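Local coordinates for protein chitinase (Thermococcus chitonophagus, PDB 5XSW) that probably hydrolyses internal linkages of chitin as an endochitinase, this chain being the C-terminal part of a longer protein, seen here with glycan in its pocket, at residues S178-V183 with T389-D394; G227-V230 with E235-Y238; N316-L321 with K347-N352; W353-N358 with K364-E369. All coordinates share one frame; numbering follows the deposited sequence.

Contact 1: S178-V183 with T389-D394; sequences SARMWV and TERIYD
Val183 lies over one face of the Tyr393 ring, and a few residues earlier on both segments the guanidinium of Arg180 stacks on that of Arg391. The valine end is the tighter part, Val183 being buried. Its CB stands 3.9 Å from the centroid of the Tyr393 ring, 28° off the normal, as a CH-pi contact; CG1 reaches toward CZ and CG2 toward CD1, so the valine covers one face of the ring, CG1 displaced toward its rim. Tyr393 carries CG anti to its own N (chi1 179°), which swings the ring across the valine. The arginine end is more exposed. Its two flat groups are nearly parallel, 11° apart with centres at 3.7 Å, and NH1 of Arg391 sits 3.3 Å from CZ of Arg180. No hydrogen bond joins these like charges. Arg391 NH2 is instead held by the Asp168 carboxylate and the Leu166 carbonyl, which may offset the repulsion, its NH1 meets a glycerol, and Arg180 NH1 bonds Tyr237 OH. Strand 179-181 is the middle of a three-stranded antiparallel sheet between 168-169 and 218-219; helix 186-199 sets Ala189 against both Val183 and Tyr393, and Tyr449, opening helix 449-461, meets Tyr393 edge-to-face.

Contact 2: G227-V230 with E235-Y238; sequences GYKV and EEYY. With PO4 (phosphate ion), chain F.
A two-stranded antiparallel beta hairpin at the protein surface, strands 228-232 and 235-239, is held here by Val230 and Tyr237 as a hydrogen-bonded pair. Val230 N gives to Tyr237 O at 2.9 Å, almost straight at the hydrogen (170°), and Tyr237 N returns a bond of 2.8 Å to Val230 O. One step along, Lys229 and Tyr238 form a non-hydrogen-bonded pair, and CA-H...O contacts join Lys229 CA to Tyr237 O and Tyr238 CA to Tyr228 O. Lys229, Glu236 and Tyr238 share one face. The lysine chain, bent at chi2 (-58°) and chi4, runs alongside Tyr238 with CE in the plane of the ring at its edge, and CD lies 3.6 Å from CE1 of Tyr238. Glu236 runs alongside in the same direction, OE2 3.3 Å from CD of Lys229 but 4.8 Å from its NZ, too far for a salt bridge, though the opposite charges may still attract weakly. Tyr228 turns away from the partner strand: its OH donates at 2.6 Å to O2 of a phosphate ion, probably from the crystallisation liquor, while its ring packs on Val241, Ile243 and Leu282. An alanine here is likely to leave a gap beside those side chains and take away the phosphate's hydroxyl partner, leaving the bonds from the Ile243 and Asp244 amides. Alternating pair types with side chains switching faces are the pattern of an antiparallel hairpin.

Contact 3: N316-L321 with K347-N352; sequences NEFLRL and KIFSDN
Phe318 holds CG anti to its backbone N (chi1 179°), throwing its ring off helix 313-321 toward the loop, while Phe349, with CG anti to its carbonyl carbon (chi1 -62°), brings its own ring back to meet it. The two side chains cross at about a right angle and form an edge-to-face pair, the edge of Phe349 directed at the face of Phe318, with centroids 5.2 Å apart and planes at 56°. One atom of Phe349 does the touching: CE2 lies 3.8 Å from CB of Phe318 and 3.9 Å from its CG. Ile348 adds the second grip, its CG2 lying 3.8 Å from CE1 of Phe318 and also over a face of the neighbouring Phe349 ring. The loop between helix 340-346 and helix 353-357, in the helical part of the chain, begins with a type I beta turn, Lys347 to Ser350, which offers these two residues. Lys347 O ties it together by accepting from Ser350 N and, at 2.8 Å, from Asn352 N, which reach it from opposite faces of its plane. Replacing Phe318 by an alanine would probably open a gap between helix and turn, leaving Ile348 and the edge of Phe349 without the ring they pack on. Ala327 and Ile331 of helix 327-338 and Ala356 and Ile357 of helix 353-357 also touch Phe318, and Leu307 and Val311 of helix 288-311 lie against Phe349.

Contact 4: W353-N358 with K364-E369; sequences WEKAIN and KEFNME
Glu365 and Phe366 meet Lys355 and Ala356 across a short connection. Glu365 comes first: bent at chi2 (-125°), it crosses the lysine at a slant and sets OE1 against its methylenes, 3.3 Å from CE of Lys355 and 3.7 Å from its CG. The charged atoms stay further apart, OE1 to NZ of Lys355 being 3.9 Å, a long salt bridge on the more exposed side. Phe366 follows and does the buried work. Its ring reaches the backbone of the short helix, CE1 3.6 Å from CA of Ala356, with Ala356 N in the ring plane at the edge. CZ also meets the methyl CB of Ala356 at 3.9 Å, and the aliphatic part of Lys355, running past the ring in the opposite direction, brings CG within 3.9 Å of CE1 of Phe366. Asn367 then breaks from helical geometry with a positive phi (54°), and Met368 turns inward onto Ile331 and Phe334 of helix 327-338. At Glu369 a backbone bond to Val375 leads on to helix 374-386. Helix 353-357 is thus flanked by the end of helix 362-365 and Phe366 just beyond it, while its Trp353 and Ile357 rest on helix 313-321.

Past the N-terminal beta domain, contact 1 opens at strand 179-181 and closes only at 389-394, tying that strand to the loop between helix 374-386 and strand 396-397, so the other three contacts all nest inside its loop. Contact 2 closes first, a hairpin with four residues between its segments. Contact 3 then spans 25 residues, bringing the turn at 347-352 back to helix 313-321, and contact 4 follows directly with a five-residue gap; these three run in series and none cross. Contacts 1 and 2 touch, Trp182 packing on Val230. Contacts 3 and 4, centres about 10 Å apart, form one packed helical region through Phe318 and Trp353, its nearest atoms about 17 Å or more from contact 1.

Contact 1: S178-V183 with T389-D394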
loop_
_atom_site.group_PDB
_atom_site.type_symbol
_atom_site.label_atom_id
_atom_site.label_comp_id
_atom_site.label_asym_id
_atom_site.label_seq_id
_atom_site.Cartn_x
_atom_site.Cartn_y
_atom_site.Cartn_z
ATOM N N SER A 178 16.967 -30.190 -3.077
ATOM C CA SER A 178 15.839 -30.628 -3.909
ATOM C C SER A 178 14.518 -30.338 -3.151
ATOM O O SER A 178 14.535 -29.978 -1.972
ATOM C CB SER A 178 15.966 -32.104 -4.233
ATOM O OG SER A 178 15.739 -32.830 -3.048
ATOM N N ALA A 179 13.386 -30.455 -3.832
ATOM C CA ALA A 179 12.111 -30.240 -3.156
ATOM C C ALA A 179 11.027 -31.092 -3.829
ATOM O O ALA A 179 11.258 -31.680 -4.869
ATOM C CB ALA A 179 11.730 -28.731 -3.195
ATOM N N ARG A 180 9.852 -31.133 -3.217
ATOM C CA ARG A 180 8.683 -31.747 -3.847
ATOM C C ARG A 180 7.487 -30.870 -3.623
ATOM O O ARG A 180 7.223 -30.459 -2.490
ATOM C CB ARG A 180 8.459 -33.138 -3.239
ATOM C CG ARG A 180 7.127 -33.805 -3.578
ATOM C CD ARG A 180 7.025 -35.190 -2.789
ATOM N NE ARG A 180 5.706 -35.777 -3.068
ATOM C CZ ARG A 180 5.428 -37.067 -2.939
ATOM N NH1 ARG A 180 6.363 -37.914 -2.522
ATOM N NH2 ARG A 180 4.211 -37.486 -3.239
ATOM N N MET A 181 6.743 -30.576 -4.679
ATOM C CA MET A 181 5.552 -29.720 -4.522
ATOM C C MET A 181 4.445 -30.483 -3.812
ATOM O O MET A 181 4.295 -31.697 -4.031
ATOM C CB MET A 181 5.078 -29.240 -5.909
ATOM C CG MET A 181 6.195 -28.561 -6.716
ATOM S SD MET A 181 6.973 -27.123 -5.829
ATOM C CE MET A 181 5.584 -25.986 -5.672
ATOM N N TRP A 182 3.678 -29.798 -2.970
ATOM C CA TRP A 182 2.539 -30.429 -2.289
ATOM C C TRP A 182 1.516 -29.354 -1.995
ATOM O O TRP A 182 1.826 -28.143 -1.905
ATOM C CB TRP A 182 2.960 -31.185 -0.986
ATOM C CG TRP A 182 2.950 -30.344 0.255
ATOM C CD1 TRP A 182 3.657 -29.170 0.450
ATOM C CD2 TRP A 182 2.255 -30.595 1.464
ATOM N NE1 TRP A 182 3.433 -28.692 1.718
ATOM C CE2 TRP A 182 2.589 -29.555 2.366
ATOM C CE3 TRP A 182 1.381 -31.624 1.900
ATOM C CZ2 TRP A 182 2.061 -29.482 3.652
ATOM C CZ3 TRP A 182 0.846 -31.533 3.195
ATOM C CH2 TRP A 182 1.188 -30.473 4.045
ATOM N N VAL A 183 0.277 -29.790 -1.913
ATOM C CA VAL A 183 -0.843 -28.921 -1.653
ATOM C C VAL A 183 -1.203 -29.115 -0.173
ATOM O O VAL A 183 -1.628 -30.214 0.208
ATOM C CB VAL A 183 -2.047 -29.286 -2.556
ATOM C CG1 VAL A 183 -3.297 -28.546 -2.062
ATOM C CG2 VAL A 183 -1.711 -28.950 -4.078
ATOM N N THR A 389 3.114 -35.235 -15.471
ATOM C CA THR A 389 1.977 -36.044 -15.897
ATOM C C THR A 389 1.606 -37.151 -14.926
ATOM O O THR A 389 0.471 -37.579 -14.880
ATOM C CB THR A 389 2.221 -36.676 -17.281
ATOM O OG1 THR A 389 3.392 -37.498 -17.240
ATOM C CG2 THR A 389 2.390 -35.605 -18.320
ATOM N N GLU A 390 2.602 -37.664 -14.225
ATOM C CA GLU A 390 2.423 -38.758 -13.278
ATOM C C GLU A 390 1.684 -38.495 -11.974
ATOM O O GLU A 390 0.917 -39.323 -11.526
ATOM C CB GLU A 390 3.755 -39.443 -13.016
ATOM C CG GLU A 390 4.381 -39.975 -14.285
ATOM C CD GLU A 390 5.533 -40.909 -14.016
ATOM O OE1 GLU A 390 5.822 -41.177 -12.832
ATOM O OE2 GLU A 390 6.148 -41.373 -14.992
ATOM N N ARG A 391 1.961 -37.361 -11.347
ATOM C CA ARG A 391 1.402 -37.069 -10.043
ATOM C C ARG A 391 0.624 -35.763 -10.098
ATOM O O ARG A 391 1.208 -34.695 -10.076
ATOM C CB ARG A 391 2.546 -36.955 -9.039
ATOM C CG ARG A 391 2.253 -37.458 -7.647
ATOM C CD ARG A 391 3.526 -37.786 -6.882
ATOM N NE ARG A 391 4.513 -36.724 -6.988
ATOM C CZ ARG A 391 5.777 -36.826 -6.600
ATOM N NH1 ARG A 391 6.225 -37.945 -6.062
ATOM N NH2 ARG A 391 6.593 -35.801 -6.749
ATOM N N ILE A 392 -0.695 -35.860 -10.120
ATOM C CA ILE A 392 -1.545 -34.692 -10.259
ATOM C C ILE A 392 -2.434 -34.602 -9.048
ATOM O O ILE A 392 -3.035 -35.583 -8.652
ATOM C CB ILE A 392 -2.449 -34.769 -11.502
ATOM C CG1 ILE A 392 -1.619 -34.937 -12.765
ATOM C CG2 ILE A 392 -3.299 -33.524 -11.612
ATOM C CD1 ILE A 392 -0.438 -34.005 -12.845
ATOM N N TYR A 393 -2.520 -33.426 -8.456
ATOM C CA TYR A 393 -3.326 -33.314 -7.254
ATOM C C TYR A 393 -4.812 -33.682 -7.472
ATOM O O TYR A 393 -5.421 -33.289 -8.448
ATOM C CB TYR A 393 -3.244 -31.890 -6.697
ATOM C CG TYR A 393 -4.046 -31.684 -5.477
ATOM C CD1 TYR A 393 -3.592 -32.144 -4.261
ATOM C CD2 TYR A 393 -5.266 -31.023 -5.536
ATOM C CE1 TYR A 393 -4.358 -31.965 -3.069
ATOM C CE2 TYR A 393 -6.028 -30.834 -4.381
ATOM C CZ TYR A 393 -5.533 -31.281 -3.146
ATOM O OH TYR A 393 -6.278 -31.065 -2.009
ATOM N N ASP A 394 -5.391 -34.368 -6.495
ATOM C CA ASP A 394 -6.852 -34.597 -6.478
ATOM C C ASP A 394 -7.306 -34.741 -5.034
ATOM O O ASP A 394 -6.481 -34.999 -4.149
ATOM C CB ASP A 394 -7.174 -35.847 -7.319
ATOM C CG ASP A 394 -8.659 -35.929 -7.758
ATOM O OD1 ASP A 394 -9.499 -35.060 -7.415
ATOM O OD2 ASP A 394 -8.950 -36.896 -8.499
#

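Contact 2: G227-V230 with E235-Y238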
loop_
_atom_site.group_PDB
_atom_site.type_symbol
_atom_site.label_atom_id
_atom_site.label_comp_id
_atom_site.label_asym_id
_atom_site.label_seq_id
_atom_site.Cartn_x
_atom_site.Cartn_y
_atom_site.Cartn_z
ATOM N N GLY A 227 11.906 -28.069 9.655
ATOM C CA GLY A 227 10.555 -27.644 9.378
ATOM C C GLY A 227 9.611 -28.629 10.032
ATOM O O GLY A 227 10.039 -29.504 10.810
ATOM N N TYR A 228 8.321 -28.445 9.756
ATOM C CA TYR A 228 7.319 -29.338 10.249
ATOM C C TYR A 228 7.563 -30.660 9.527
ATOM O O TYR A 228 7.994 -30.668 8.388
ATOM C CB TYR A 228 5.898 -28.755 9.989
ATOM C CG TYR A 228 5.762 -27.427 10.708
ATOM C CD1 TYR A 228 5.483 -27.387 12.082
ATOM C CD2 TYR A 228 5.985 -26.223 10.047
ATOM C CE1 TYR A 228 5.392 -26.177 12.776
ATOM C CE2 TYR A 228 5.887 -24.969 10.720
ATOM C CZ TYR A 228 5.592 -24.971 12.092
ATOM O OH TYR A 228 5.510 -23.806 12.775
ATOM N N LYS A 229 7.296 -31.771 10.198
ATOM C CA LYS A 229 7.418 -33.096 9.589
ATOM C C LYS A 229 6.132 -33.437 8.863
ATOM O O LYS A 229 5.039 -33.307 9.407
ATOM C CB LYS A 229 7.656 -34.185 10.644
ATOM C CG LYS A 229 8.685 -33.822 11.644
ATOM C CD LYS A 229 9.966 -33.538 10.979
ATOM C CE LYS A 229 11.058 -33.716 12.036
ATOM N NZ LYS A 229 10.799 -32.857 13.216
ATOM N N VAL A 230 6.256 -33.845 7.618
ATOM C CA VAL A 230 5.098 -34.255 6.859
ATOM C C VAL A 230 5.469 -35.643 6.308
ATOM O O VAL A 230 6.544 -35.823 5.695
ATOM C CB VAL A 230 4.796 -33.263 5.727
ATOM C CG1 VAL A 230 3.625 -33.783 4.859
ATOM C CG2 VAL A 230 4.442 -31.886 6.315
ATOM N N GLU A 235 7.217 -41.741 3.588
ATOM C CA GLU A 235 8.500 -41.038 3.583
ATOM C C GLU A 235 8.432 -39.724 4.375
ATOM O O GLU A 235 7.492 -38.943 4.168
ATOM C CB GLU A 235 8.904 -40.726 2.147
ATOM C CG GLU A 235 9.348 -41.963 1.402
ATOM C CD GLU A 235 10.505 -41.645 0.529
ATOM O OE1 GLU A 235 10.336 -40.756 -0.363
ATOM O OE2 GLU A 235 11.574 -42.255 0.764
ATOM N N GLU A 236 9.439 -39.475 5.200
ATOM C CA GLU A 236 9.493 -38.263 5.989
ATOM C C GLU A 236 9.998 -37.054 5.164
ATOM O O GLU A 236 11.044 -37.124 4.538
ATOM C CB GLU A 236 10.405 -38.444 7.180
ATOM C CG GLU A 236 10.269 -37.278 8.176
ATOM C CD GLU A 236 11.289 -37.367 9.288
ATOM O OE1 GLU A 236 12.069 -38.343 9.260
ATOM O OE2 GLU A 236 11.305 -36.499 10.196
ATOM N N TYR A 237 9.238 -35.977 5.148
ATOM C CA TYR A 237 9.701 -34.702 4.527
ATOM C C TYR A 237 9.699 -33.569 5.582
ATOM O O TYR A 237 8.980 -33.662 6.578
ATOM C CB TYR A 237 8.797 -34.305 3.361
ATOM C CG TYR A 237 8.877 -35.190 2.117
ATOM C CD1 TYR A 237 8.123 -36.358 2.023
ATOM C CD2 TYR A 237 9.737 -34.888 1.085
ATOM C CE1 TYR A 237 8.193 -37.170 0.912
ATOM C CE2 TYR A 237 9.812 -35.674 -0.049
ATOM C CZ TYR A 237 9.041 -36.816 -0.120
ATOM O OH TYR A 237 9.106 -37.607 -1.216
ATOM N N TYR A 238 10.480 -32.499 5.337
ATOM C CA TYR A 238 10.399 -31.292 6.136
ATOM C C TYR A 238 9.655 -30.225 5.353
ATOM O O TYR A 238 9.866 -30.088 4.147
ATOM C CB TYR A 238 11.838 -30.800 6.523
ATOM C CG TYR A 238 12.605 -31.952 7.126
ATOM C CD1 TYR A 238 12.260 -32.454 8.390
ATOM C CD2 TYR A 238 13.603 -32.623 6.394
ATOM C CE1 TYR A 238 12.952 -33.605 8.941
ATOM C CE2 TYR A 238 14.279 -33.767 6.921
ATOM C CZ TYR A 238 13.951 -34.241 8.196
ATOM O OH TYR A 238 14.629 -35.334 8.696
HETATM P P PO4 F . 6.691 -20.198 12.362
HETATM O O1 PO4 F . 6.105 -20.264 13.777
HETATM O O2 PO4 F . 6.443 -21.597 11.648
HETATM O O3 PO4 F . 8.178 -20.055 12.444
HETATM O O4 PO4 F . 6.126 -18.952 11.605
#

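Contact 3: N316-L321 with K347-N352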
loop_
_atom_site.group_PDB
_atom_site.type_symbol
_atom_site.label_atom_id
_atom_site.label_comp_id
_atom_site.label_asym_id
_atom_site.label_seq_id
_atom_site.Cartn_x
_atom_site.Cartn_y
_atom_site.Cartn_z
ATOM N N ASN A 316 -0.049 -6.431 -26.036
ATOM C CA ASN A 316 -0.239 -7.644 -26.876
ATOM C C ASN A 316 0.804 -7.749 -28.031
ATOM O O ASN A 316 1.227 -8.831 -28.412
ATOM C CB ASN A 316 -1.671 -7.663 -27.446
ATOM C CG ASN A 316 -2.711 -7.885 -26.346
ATOM O OD1 ASN A 316 -2.372 -8.448 -25.312
ATOM N ND2 ASN A 316 -3.932 -7.423 -26.542
ATOM N N GLU A 317 1.256 -6.601 -28.504
ATOM C CA GLU A 317 2.300 -6.584 -29.529
ATOM C C GLU A 317 3.584 -7.163 -28.946
ATOM O O GLU A 317 4.226 -8.009 -29.551
ATOM C CB GLU A 317 2.487 -5.157 -30.060
ATOM C CG GLU A 317 3.551 -5.047 -31.115
ATOM C CD GLU A 317 3.886 -3.588 -31.470
ATOM O OE1 GLU A 317 3.319 -2.676 -30.827
ATOM O OE2 GLU A 317 4.720 -3.361 -32.391
ATOM N N PHE A 318 3.913 -6.782 -27.705
ATOM C CA PHE A 318 5.057 -7.395 -27.025
ATOM C C PHE A 318 4.896 -8.906 -26.841
ATOM O O PHE A 318 5.863 -9.648 -27.011
ATOM C CB PHE A 318 5.279 -6.705 -25.641
ATOM C CG PHE A 318 6.410 -7.287 -24.863
ATOM C CD1 PHE A 318 7.714 -6.913 -25.136
ATOM C CD2 PHE A 318 6.171 -8.231 -23.901
ATOM C CE1 PHE A 318 8.743 -7.462 -24.456
ATOM C CE2 PHE A 318 7.224 -8.801 -23.177
ATOM C CZ PHE A 318 8.495 -8.416 -23.453
ATOM N N LEU A 319 3.702 -9.361 -26.448
ATOM C CA LEU A 319 3.480 -10.811 -26.260
ATOM C C LEU A 319 3.702 -11.571 -27.608
ATOM O O LEU A 319 4.251 -12.666 -27.670
ATOM C CB LEU A 319 2.059 -11.090 -25.764
ATOM C CG LEU A 319 1.541 -10.601 -24.365
ATOM C CD1 LEU A 319 0.040 -10.872 -24.169
ATOM C CD2 LEU A 319 2.338 -11.261 -23.259
ATOM N N ARG A 320 3.241 -10.966 -28.685
ATOM C CA ARG A 320 3.382 -11.557 -30.051
ATOM C C ARG A 320 4.871 -11.618 -30.448
ATOM O O ARG A 320 5.346 -12.630 -30.910
ATOM C CB ARG A 320 2.504 -10.717 -31.001
ATOM C CG ARG A 320 2.447 -11.016 -32.484
ATOM C CD ARG A 320 1.188 -10.316 -33.110
ATOM N NE ARG A 320 1.246 -8.845 -33.144
ATOM C CZ ARG A 320 0.439 -8.003 -32.464
ATOM N NH1 ARG A 320 0.612 -6.690 -32.599
ATOM N NH2 ARG A 320 -0.536 -8.440 -31.651
ATOM N N LEU A 321 5.643 -10.574 -30.164
ATOM C CA LEU A 321 7.001 -10.458 -30.730
ATOM C C LEU A 321 8.159 -10.928 -29.904
ATOM O O LEU A 321 9.212 -11.236 -30.474
ATOM C CB LEU A 321 7.303 -8.999 -31.097
ATOM C CG LEU A 321 6.367 -8.290 -32.093
ATOM C CD1 LEU A 321 6.659 -6.805 -32.188
ATOM C CD2 LEU A 321 6.530 -8.915 -33.457
ATOM N N LYS A 347 11.982 0.123 -18.483
ATOM C CA LYS A 347 11.567 0.742 -19.743
ATOM C C LYS A 347 11.443 -0.285 -20.896
ATOM O O LYS A 347 11.767 0.017 -22.048
ATOM C CB LYS A 347 12.569 1.858 -20.147
ATOM C CG LYS A 347 12.564 3.049 -19.163
ATOM C CD LYS A 347 11.154 3.676 -19.114
ATOM C CE LYS A 347 11.216 4.964 -18.257
ATOM N NZ LYS A 347 9.925 5.696 -18.072
ATOM N N ILE A 348 10.964 -1.480 -20.578
ATOM C CA ILE A 348 10.727 -2.531 -21.582
ATOM C C ILE A 348 9.795 -2.104 -22.707
ATOM O O ILE A 348 9.975 -2.494 -23.866
ATOM C CB ILE A 348 10.166 -3.781 -20.883
ATOM C CG1 ILE A 348 11.335 -4.489 -20.190
ATOM C CG2 ILE A 348 9.390 -4.691 -21.891
ATOM C CD1 ILE A 348 10.889 -5.436 -19.048
ATOM N N PHE A 349 8.814 -1.269 -22.397
ATOM C CA PHE A 349 7.793 -0.922 -23.363
ATOM C C PHE A 349 8.040 0.412 -24.040
ATOM O O PHE A 349 7.172 0.932 -24.706
ATOM C CB PHE A 349 6.408 -0.928 -22.689
ATOM C CG PHE A 349 6.029 -2.287 -22.163
ATOM C CD1 PHE A 349 6.412 -2.672 -20.878
ATOM C CD2 PHE A 349 5.335 -3.203 -22.971
ATOM C CE1 PHE A 349 6.103 -3.983 -20.393
ATOM C CE2 PHE A 349 5.026 -4.496 -22.513
ATOM C CZ PHE A 349 5.389 -4.886 -21.223
ATOM N N SER A 350 9.217 0.987 -23.847
ATOM C CA SER A 350 9.507 2.282 -24.476
ATOM C C SER A 350 10.969 2.264 -24.863
ATOM O O SER A 350 11.342 1.604 -25.857
ATOM C CB SER A 350 9.153 3.460 -23.546
ATOM O OG SER A 350 9.669 3.250 -22.225
ATOM N N ASP A 351 11.819 2.882 -24.049
ATOM C CA ASP A 351 13.243 3.040 -24.392
ATOM C C ASP A 351 13.943 1.748 -24.755
ATOM O O ASP A 351 14.847 1.756 -25.609
ATOM C CB ASP A 351 14.045 3.682 -23.242
ATOM C CG ASP A 351 13.359 4.889 -22.644
ATOM O OD1 ASP A 351 12.252 5.256 -23.090
ATOM O OD2 ASP A 351 13.912 5.459 -21.683
ATOM N N ASN A 352 13.592 0.638 -24.100
ATOM C CA ASN A 352 14.365 -0.583 -24.314
ATOM C C ASN A 352 13.587 -1.680 -25.051
ATOM O O ASN A 352 13.936 -2.850 -25.010
ATOM C CB ASN A 352 14.931 -1.110 -22.974
ATOM C CG ASN A 352 15.905 -0.129 -22.365
ATOM O OD1 ASN A 352 16.780 0.362 -23.059
ATOM N ND2 ASN A 352 15.715 0.227 -21.096
#

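Contact 4: W353-N358 with K364-E369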
loop_
_atom_site.group_PDB
_atom_site.type_symbol
_atom_site.label_atom_id
_atom_site.label_comp_id
_atom_site.label_asym_id
_atom_site.label_seq_id
_atom_site.Cartn_x
_atom_site.Cartn_y
_atom_site.Cartn_z
ATOM N N TRP A 353 12.570 -1.265 -25.777
ATOM C CA TRP A 353 11.746 -2.182 -26.546
ATOM C C TRP A 353 12.495 -3.215 -27.396
ATOM O O TRP A 353 12.238 -4.431 -27.291
ATOM C CB TRP A 353 10.824 -1.358 -27.419
ATOM C CG TRP A 353 9.927 -2.110 -28.338
ATOM C CD1 TRP A 353 10.119 -2.339 -29.687
ATOM C CD2 TRP A 353 8.669 -2.678 -28.007
ATOM N NE1 TRP A 353 9.057 -3.034 -30.192
ATOM C CE2 TRP A 353 8.144 -3.254 -29.192
ATOM C CE3 TRP A 353 7.938 -2.793 -26.815
ATOM C CZ2 TRP A 353 6.916 -3.915 -29.223
ATOM C CZ3 TRP A 353 6.709 -3.447 -26.850
ATOM C CH2 TRP A 353 6.208 -4.002 -28.040
ATOM N N GLU A 354 13.447 -2.764 -28.208
ATOM C CA GLU A 354 14.084 -3.691 -29.131
ATOM C C GLU A 354 14.928 -4.681 -28.421
ATOM O O GLU A 354 14.926 -5.872 -28.762
ATOM C CB GLU A 354 14.955 -2.940 -30.187
ATOM C CG GLU A 354 14.111 -2.170 -31.181
ATOM C CD GLU A 354 13.242 -3.093 -32.072
ATOM O OE1 GLU A 354 13.619 -4.269 -32.283
ATOM O OE2 GLU A 354 12.171 -2.646 -32.539
ATOM N N LYS A 355 15.698 -4.198 -27.446
ATOM C CA LYS A 355 16.461 -5.100 -26.615
ATOM C C LYS A 355 15.549 -6.129 -25.924
ATOM O O LYS A 355 15.949 -7.269 -25.752
ATOM C CB LYS A 355 17.234 -4.299 -25.541
ATOM C CG LYS A 355 18.159 -5.104 -24.625
ATOM C CD LYS A 355 18.915 -4.148 -23.632
ATOM C CE LYS A 355 20.086 -4.839 -22.856
ATOM N NZ LYS A 355 21.482 -4.412 -23.329
ATOM N N ALA A 356 14.381 -5.684 -25.460
ATOM C CA ALA A 356 13.458 -6.595 -24.735
ATOM C C ALA A 356 12.894 -7.665 -25.668
ATOM O O ALA A 356 12.947 -8.877 -25.363
ATOM C CB ALA A 356 12.327 -5.833 -24.143
ATOM N N ILE A 357 12.353 -7.242 -26.816
ATOM C CA ILE A 357 11.747 -8.280 -27.668
ATOM C C ILE A 357 12.791 -9.211 -28.305
ATOM O O ILE A 357 12.451 -10.340 -28.692
ATOM C CB ILE A 357 10.860 -7.732 -28.775
ATOM C CG1 ILE A 357 11.660 -6.951 -29.781
ATOM C CG2 ILE A 357 9.657 -6.931 -28.227
ATOM C CD1 ILE A 357 10.783 -6.521 -30.959
ATOM N N ASN A 358 14.059 -8.799 -28.343
ATOM C CA ASN A 358 15.091 -9.656 -28.936
ATOM C C ASN A 358 15.833 -10.515 -27.962
ATOM O O ASN A 358 16.691 -11.311 -28.351
ATOM C CB ASN A 358 16.112 -8.808 -29.721
ATOM C CG ASN A 358 15.542 -8.321 -31.058
ATOM O OD1 ASN A 358 15.095 -9.119 -31.871
ATOM N ND2 ASN A 358 15.502 -7.017 -31.252
ATOM N N LYS A 364 17.712 -12.283 -17.810
ATOM C CA LYS A 364 19.177 -12.189 -17.776
ATOM C C LYS A 364 19.680 -10.944 -18.472
ATOM O O LYS A 364 20.647 -10.325 -18.039
ATOM C CB LYS A 364 19.799 -13.435 -18.406
ATOM C CG LYS A 364 19.680 -14.657 -17.505
ATOM C CD LYS A 364 20.453 -15.811 -18.151
ATOM C CE LYS A 364 20.106 -17.143 -17.498
ATOM N NZ LYS A 364 20.777 -18.295 -18.186
ATOM N N GLU A 365 19.010 -10.560 -19.536
ATOM C CA GLU A 365 19.413 -9.357 -20.252
ATOM C C GLU A 365 19.137 -8.095 -19.454
ATOM O O GLU A 365 19.839 -7.114 -19.619
ATOM C CB GLU A 365 18.684 -9.270 -21.569
ATOM C CG GLU A 365 19.338 -10.072 -22.618
ATOM C CD GLU A 365 19.639 -9.208 -23.806
ATOM O OE1 GLU A 365 20.175 -8.090 -23.589
ATOM O OE2 GLU A 365 19.306 -9.635 -24.940
ATOM N N PHE A 366 18.061 -8.101 -18.679
ATOM C CA PHE A 366 17.628 -6.916 -17.966
ATOM C C PHE A 366 17.937 -6.939 -16.479
ATOM O O PHE A 366 17.525 -6.055 -15.751
ATOM C CB PHE A 366 16.144 -6.681 -18.202
ATOM C CG PHE A 366 15.843 -6.021 -19.510
ATOM C CD1 PHE A 366 15.860 -6.743 -20.684
ATOM C CD2 PHE A 366 15.568 -4.676 -19.567
ATOM C CE1 PHE A 366 15.592 -6.133 -21.887
ATOM C CE2 PHE A 366 15.298 -4.059 -20.767
ATOM C CZ PHE A 366 15.314 -4.790 -21.931
ATOM N N ASN A 367 18.647 -7.961 -16.033
ATOM C CA ASN A 367 18.956 -8.091 -14.619
ATOM C C ASN A 367 17.711 -8.029 -13.735
ATOM O O ASN A 367 17.657 -7.274 -12.785
ATOM C CB ASN A 367 19.995 -7.056 -14.210
ATOM C CG ASN A 367 21.282 -7.207 -14.986
ATOM O OD1 ASN A 367 21.994 -8.195 -14.838
ATOM N ND2 ASN A 367 21.573 -6.243 -15.841
ATOM N N MET A 368 16.709 -8.815 -14.101
ATOM C CA MET A 368 15.434 -8.881 -13.394
ATOM C C MET A 368 15.320 -10.164 -12.587
ATOM O O MET A 368 14.300 -10.826 -12.588
ATOM C CB MET A 368 14.246 -8.775 -14.341
ATOM C CG MET A 368 14.402 -7.810 -15.474
ATOM S SD MET A 368 13.153 -8.197 -16.692
ATOM C CE MET A 368 11.713 -8.396 -15.676
ATOM N N GLU A 369 16.401 -10.539 -11.937
ATOM C CA GLU A 369 16.380 -11.714 -11.099
ATOM C C GLU A 369 15.405 -11.583 -9.932
ATOM O O GLU A 369 14.810 -12.558 -9.502
ATOM C CB GLU A 369 17.772 -12.053 -10.595
ATOM C CG GLU A 369 17.840 -13.449 -10.027
ATOM C CD GLU A 369 19.200 -14.081 -10.162
ATOM O OE1 GLU A 369 20.149 -13.364 -10.511
ATOM O OE2 GLU A 369 19.308 -15.290 -9.909
#